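Local structure of methylaspartate ammonia-lyase (Citrobacter amalonaticus, 1KKO) at residues A[41-45]-A[46-50]; A[118-122]-A[123-127]; A[364-367]-A[368-371]. The protein catalyses the reversible anti elimination of ammonia from L-threo-3-methylaspartate to give mesaconate, using magnesium, as a homodimeric TIM-barrel member of the enolase superfamily. All coordinates share one frame; numbering follows the deposited sequence.

Interaction 1. Residues A[41-45]-A[46-50]; sequences PGFTS and VRQAG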
# COMPACT_ATOMS: atom_id res chain seq x y z
N PRO A 41 -13.54 14.32 -20.93
CA PRO A 41 -13.47 13.29 -21.97
C PRO A 41 -12.82 12.01 -21.46
O PRO A 41 -11.82 12.08 -20.74
CB PRO A 41 -12.59 13.93 -23.06
CG PRO A 41 -12.45 15.36 -22.73
CD PRO A 41 -12.90 15.58 -21.33
N GLY A 42 -13.39 10.87 -21.81
CA GLY A 42 -12.88 9.58 -21.41
C GLY A 42 -13.64 9.01 -20.23
O GLY A 42 -13.84 7.80 -20.13
N PHE A 43 -14.09 9.89 -19.33
CA PHE A 43 -14.79 9.45 -18.14
C PHE A 43 -16.21 9.02 -18.44
O PHE A 43 -16.97 9.74 -19.11
CB PHE A 43 -14.82 10.54 -17.08
CG PHE A 43 -13.53 10.72 -16.34
CD1 PHE A 43 -13.36 10.16 -15.08
CD2 PHE A 43 -12.50 11.45 -16.89
CE1 PHE A 43 -12.18 10.34 -14.39
CE2 PHE A 43 -11.31 11.62 -16.22
CZ PHE A 43 -11.15 11.07 -14.96
N THR A 44 -16.58 7.85 -17.95
CA THR A 44 -17.96 7.39 -18.06
C THR A 44 -18.67 7.49 -16.71
O THR A 44 -19.88 7.35 -16.64
CB THR A 44 -18.05 5.97 -18.61
OG1 THR A 44 -17.12 5.12 -17.92
CG2 THR A 44 -17.61 5.92 -20.06
N SER A 45 -17.92 7.74 -15.64
CA SER A 45 -18.48 8.03 -14.31
C SER A 45 -17.59 9.10 -13.70
O SER A 45 -16.45 9.26 -14.12
CB SER A 45 -18.49 6.81 -13.39
OG SER A 45 -19.34 5.80 -13.87
N VAL A 46 -18.08 9.83 -12.70
CA VAL A 46 -17.27 10.88 -12.09
C VAL A 46 -16.05 10.26 -11.39
O VAL A 46 -14.96 10.84 -11.41
CB VAL A 46 -18.10 11.76 -11.13
CG1 VAL A 46 -17.21 12.74 -10.41
CG2 VAL A 46 -19.16 12.54 -11.92
N ARG A 47 -16.24 9.09 -10.80
CA ARG A 47 -15.17 8.37 -10.15
C ARG A 47 -15.14 6.95 -10.70
O ARG A 47 -16.18 6.28 -10.75
CB ARG A 47 -15.37 8.37 -8.63
CG ARG A 47 -14.52 7.41 -7.86
CD ARG A 47 -14.53 7.70 -6.39
NE ARG A 47 -13.68 8.83 -6.08
CZ ARG A 47 -13.63 9.43 -4.91
NH1 ARG A 47 -12.76 10.41 -4.72
NH2 ARG A 47 -14.45 9.07 -3.93
N GLN A 48 -13.96 6.51 -11.11
CA GLN A 48 -13.74 5.19 -11.69
C GLN A 48 -12.56 4.52 -11.00
O GLN A 48 -11.61 5.18 -10.58
CB GLN A 48 -13.47 5.30 -13.21
CG GLN A 48 -14.69 5.77 -13.98
CD GLN A 48 -14.45 5.91 -15.46
OE1 GLN A 48 -14.84 6.92 -16.04
NE2 GLN A 48 -13.80 4.92 -16.07
N ALA A 49 -12.61 3.21 -10.87
CA ALA A 49 -11.50 2.45 -10.30
C ALA A 49 -10.20 2.79 -11.02
O ALA A 49 -10.14 2.82 -12.24
CB ALA A 49 -11.76 0.98 -10.43
N GLY A 50 -9.14 3.03 -10.26
CA GLY A 50 -7.85 3.26 -10.86
C GLY A 50 -7.29 1.97 -11.44
O GLY A 50 -7.36 0.91 -10.81
O HOH W 1 -14.36 5.35 -19.01

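Interaction 2. Residues A[118-122]-A[123-127]; sequences KLRID and GNLLH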
# COMPACT_ATOMS: atom_id res chain seq x y z
N LYS A 118 9.63 9.05 -27.53
CA LYS A 118 9.37 9.82 -28.75
C LYS A 118 8.60 9.05 -29.82
O LYS A 118 8.28 9.59 -30.88
CB LYS A 118 10.69 10.31 -29.34
CG LYS A 118 11.39 11.37 -28.51
CD LYS A 118 12.28 10.78 -27.44
CE LYS A 118 13.50 11.64 -27.23
NZ LYS A 118 13.19 13.10 -27.43
N LEU A 119 8.30 7.79 -29.54
CA LEU A 119 7.57 6.94 -30.47
C LEU A 119 6.15 7.44 -30.73
O LEU A 119 5.45 7.82 -29.82
CB LEU A 119 7.51 5.54 -29.89
CG LEU A 119 6.91 4.49 -30.81
CD1 LEU A 119 7.80 4.26 -32.03
CD2 LEU A 119 6.71 3.18 -30.06
N ARG A 120 5.73 7.42 -31.99
CA ARG A 120 4.36 7.78 -32.33
C ARG A 120 3.65 6.65 -33.07
O ARG A 120 4.20 6.06 -34.01
CB ARG A 120 4.30 9.06 -33.16
CG ARG A 120 4.65 10.30 -32.37
CD ARG A 120 4.85 11.53 -33.23
NE ARG A 120 5.20 12.69 -32.43
CZ ARG A 120 4.31 13.49 -31.84
NH1 ARG A 120 3.01 13.26 -31.98
NH2 ARG A 120 4.72 14.52 -31.13
N ILE A 121 2.42 6.36 -32.64
CA ILE A 121 1.60 5.32 -33.23
C ILE A 121 0.35 6.02 -33.74
O ILE A 121 -0.33 6.70 -32.97
CB ILE A 121 1.18 4.27 -32.18
CG1 ILE A 121 2.41 3.61 -31.54
CG2 ILE A 121 0.27 3.22 -32.81
CD1 ILE A 121 3.17 2.70 -32.45
N ASP A 122 0.05 5.85 -35.02
CA ASP A 122 -1.09 6.52 -35.62
C ASP A 122 -1.01 8.04 -35.38
O ASP A 122 -2.03 8.72 -35.24
CB ASP A 122 -2.41 5.89 -35.13
CG ASP A 122 -2.51 4.41 -35.47
OD1 ASP A 122 -2.06 4.02 -36.57
OD2 ASP A 122 -2.98 3.54 -34.69
N GLY A 123 0.23 8.55 -35.33
CA GLY A 123 0.52 9.97 -35.21
C GLY A 123 0.71 10.53 -33.81
O GLY A 123 1.24 11.63 -33.63
N ASN A 124 0.33 9.73 -32.82
CA ASN A 124 0.31 10.19 -31.44
C ASN A 124 1.39 9.60 -30.58
O ASN A 124 1.66 8.40 -30.66
CB ASN A 124 -1.03 9.80 -30.84
CG ASN A 124 -2.18 10.43 -31.58
OD1 ASN A 124 -2.13 11.61 -31.93
ND2 ASN A 124 -3.22 9.66 -31.84
N LEU A 125 2.04 10.44 -29.76
CA LEU A 125 3.02 9.97 -28.80
C LEU A 125 2.29 8.99 -27.90
O LEU A 125 1.09 9.10 -27.68
CB LEU A 125 3.57 11.08 -27.88
CG LEU A 125 4.68 12.01 -28.36
CD1 LEU A 125 4.98 13.00 -27.24
CD2 LEU A 125 5.95 11.26 -28.78
N LEU A 126 3.04 8.04 -27.39
CA LEU A 126 2.46 7.13 -26.44
C LEU A 126 1.95 7.91 -25.23
O LEU A 126 2.54 8.91 -24.81
CB LEU A 126 3.50 6.14 -25.97
CG LEU A 126 3.98 5.11 -26.99
CD1 LEU A 126 5.11 4.30 -26.41
CD2 LEU A 126 2.84 4.21 -27.45
N HIS A 127 0.85 7.43 -24.67
CA HIS A 127 0.30 7.99 -23.45
C HIS A 127 1.43 8.09 -22.43
O HIS A 127 2.28 7.19 -22.34
CB HIS A 127 -0.80 7.07 -22.96
CG HIS A 127 -1.66 7.63 -21.87
ND1 HIS A 127 -1.19 7.89 -20.59
CD2 HIS A 127 -2.97 7.95 -21.86
CE1 HIS A 127 -2.18 8.34 -19.85
NE2 HIS A 127 -3.27 8.40 -20.60
O HOH W 2 6.04 8.02 -27.36
O HOH W 3 2.78 7.60 -36.50
O HOH W 4 -3.12 11.85 -34.73

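Interaction 3. Residues A[364-367]-A[368-371]; sequences TEIS and ARTC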
# COMPACT_ATOMS: atom_id res chain seq x y z
N THR A 364 1.28 2.87 -8.32
CA THR A 364 1.41 1.51 -7.79
C THR A 364 2.62 1.34 -6.90
O THR A 364 3.46 2.21 -6.76
CB THR A 364 1.52 0.47 -8.91
OG1 THR A 364 2.82 0.54 -9.52
CG2 THR A 364 0.51 0.70 -10.01
N GLU A 365 2.70 0.16 -6.30
CA GLU A 365 3.84 -0.18 -5.46
C GLU A 365 5.11 -0.24 -6.29
O GLU A 365 6.18 0.17 -5.82
CB GLU A 365 3.58 -1.46 -4.67
CG GLU A 365 3.99 -2.80 -5.28
CD GLU A 365 3.16 -3.29 -6.45
OE1 GLU A 365 2.41 -2.51 -7.07
OE2 GLU A 365 3.29 -4.50 -6.76
N ILE A 366 5.01 -0.73 -7.52
CA ILE A 366 6.18 -0.83 -8.38
C ILE A 366 6.62 0.54 -8.87
O ILE A 366 7.80 0.84 -8.89
CB ILE A 366 5.91 -1.76 -9.58
CG1 ILE A 366 5.77 -3.20 -9.08
CG2 ILE A 366 7.00 -1.62 -10.63
CD1 ILE A 366 5.44 -4.20 -10.14
N SER A 367 5.68 1.38 -9.27
CA SER A 367 6.07 2.70 -9.77
C SER A 367 6.69 3.50 -8.64
O SER A 367 7.70 4.18 -8.83
CB SER A 367 4.91 3.41 -10.46
OG SER A 367 3.87 3.77 -9.55
N ALA A 368 6.10 3.43 -7.45
CA ALA A 368 6.65 4.14 -6.30
C ALA A 368 8.04 3.63 -5.95
O ALA A 368 8.95 4.42 -5.69
CB ALA A 368 5.73 4.03 -5.10
N ARG A 369 8.21 2.31 -5.92
CA ARG A 369 9.49 1.73 -5.58
C ARG A 369 10.55 2.18 -6.58
O ARG A 369 11.69 2.49 -6.22
CB ARG A 369 9.36 0.21 -5.54
CG ARG A 369 10.56 -0.51 -5.03
CD ARG A 369 10.31 -1.98 -4.88
NE ARG A 369 10.13 -2.65 -6.16
CZ ARG A 369 9.10 -3.42 -6.49
NH1 ARG A 369 8.08 -3.60 -5.66
NH2 ARG A 369 9.09 -3.98 -7.67
N THR A 370 10.19 2.18 -7.86
CA THR A 370 11.12 2.61 -8.89
C THR A 370 11.49 4.07 -8.72
O THR A 370 12.65 4.46 -8.89
CB THR A 370 10.52 2.36 -10.27
OG1 THR A 370 10.21 0.97 -10.42
CG2 THR A 370 11.52 2.68 -11.38
N CYS A 371 10.50 4.90 -8.39
CA CYS A 371 10.76 6.31 -8.12
C CYS A 371 11.75 6.53 -6.99
O CYS A 371 12.49 7.51 -7.00
CB CYS A 371 9.46 7.06 -7.83
SG CYS A 371 8.46 7.40 -9.31
O HOH W 5 5.94 -5.41 -6.27
O HOH W 6 6.94 -1.77 -3.68

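Interaction 1. Residues A[41-45]-A[46-50]
Gln48 OE1 takes two backbone N-H groups in a row from the loop that leads into its strand. Thr44 N is the nearer donor, 2.7 Å from Gln48 OE1, and Ser45 N lies 3.2 Å from the same oxygen. Both come from one face of the amide: the Thr44 donor is tilted 32° from the carbonyl plane, whereas that of Ser45 stands well above it. With CG anti to the carbonyl carbon, chi1 -67°, the extended chain carries the amide back past Ser45, Gln48 CG 4.0 Å from Ser45 CB, to Thr44 N. The amide's other end is held through a water, which accepts from Gln48 NE2 at 3.0 Å and donates to Gly42 O at 2.7 Å; Thr44 OG1 also bonds to this water. With both ends of the amide engaged, its rotation is fixed. Phe43 lies beside it, CD1 3.7 Å from Gln48 OE1, the ring and amide planes nearly perpendicular at 82°. Gln48 thus ties the loop to strand 47-59, the middle one of the three-stranded antiparallel sheet, and pairs through its backbone with Phe17 of strand 3-18. Phe43 packs on Phe17 and Leu83, while Val46 faces helix 20-24 at Ala22 and Ile23.

Interaction 2. Residues A[118-122]-A[123-127]
Gly123 and Arg120 meet at the tip of a tight beta hairpin, strands 120-121 and 124-125 joined by a type I' turn from Ile121 to Asn124. The carbonyl O of Gly123 accepts from Arg120 NH1 at 2.9 Å, lying in the guanidinium plane. Asn124 closes the turn with a hydrogen-bonded pair: Ile121 N to Asn124 O is 2.9 Å, and Asn124 N to Ile121 O is 3.1 Å. A water donates to Asn124 OD1 and, weakly, to Asp122 O. Leu125 sits opposite Arg120 in the non-hydrogen-bonded pair, and its CG lies over the centre of the guanidinium, 3.7 Å above the plane. Arg120 gets there by running extended from CG to NE and turning at chi4, -86°, which sets the flat group over leucine while its edge reaches the turn carbonyl. Leu126 turns to the buried side, joining Leu119 and Ile121 against helix 86-101; its bond from Leu126 N to Leu119 O is weak at 3.4 Å, and a water accepts from Leu126 N at 3.0 Å. Last comes His127, the N-cap residue of helix 128-146, whose ND1 is bonded to Ala129 N.

Interaction 3. Residues A[364-367]-A[368-371]
Thr370 and Ile366 meet one turn apart in the first stretch of helix 365-378, where Ile366 O takes two donors from a single residue. Thr370 N and Thr370 OG1 each lie 2.9 Å from Ile366 O and reach it from opposite faces of the carbonyl plane. The hydroxyl can do this because OG1 is anti to the carbonyl carbon and beside the backbone N, chi1 -58°, which turns it back toward the preceding turn. Regular helix bonds run on both sides, Ala368 N to Thr364 O, Arg369 N to Glu365 O and Cys371 N to Ser367 O.

Arg369 bends at chi3, 67°, and folds its guanidinium back along the helix. Ile366 CA lies over one face toward its rim, and Ile366 CG1 comes within 3.7 Å of Arg369 NH2. Glu365 runs alongside, but its OE2 stays 5.0 Å from Arg369 NH1; one water links Arg369 NH1 to Glu365 OE2, and a second links it to Glu365 O. Both waters accept from Arg369 NH1 at 2.9 Å. The carboxylate has a direct salt bridge to Arg404 of the second subunit.

Further out, a capping box starts the helix. Ser367 N bonds to Thr364 OG1 and Thr364 N to Ser367 OG, each at 3.0 Å and nearly straight, so the two residues satisfy each other's N-H groups. Asp68 bonds to Thr364 OG1 and Glu363 to Ser367 OG, close to Thr360, assigned to the substrate site.

The helix belongs to the beta-alpha-beta unit of barrel strands 354-357 and 382-384. Ile366 packs on Val66 of strand 64-69, Ser367 and Cys371 on Tyr132 of helix 128-146, and Ala368 on Ile397 of helix 392-410.

From the N terminus, the chain first makes interaction 1, which closes the loop running into strand 47-59. Interaction 2 then closes a hairpin between helices 110-118 and 128-146. Interaction 3 comes far later, at the start of barrel helix 365-378. The three follow in series, neither nesting nor crossing, and none touches another: their centres are 23 to 24 Å apart. The first two belong to the N-terminal family region, the third to the C-terminal, TIM-barrel one. Shared elements connect them: strand 64-69, in the same sheet as 47-59, and helix 128-146, which begins after the hairpin, both pack on the 364-371 region. Interactions 1 and 3 also touch the second subunit.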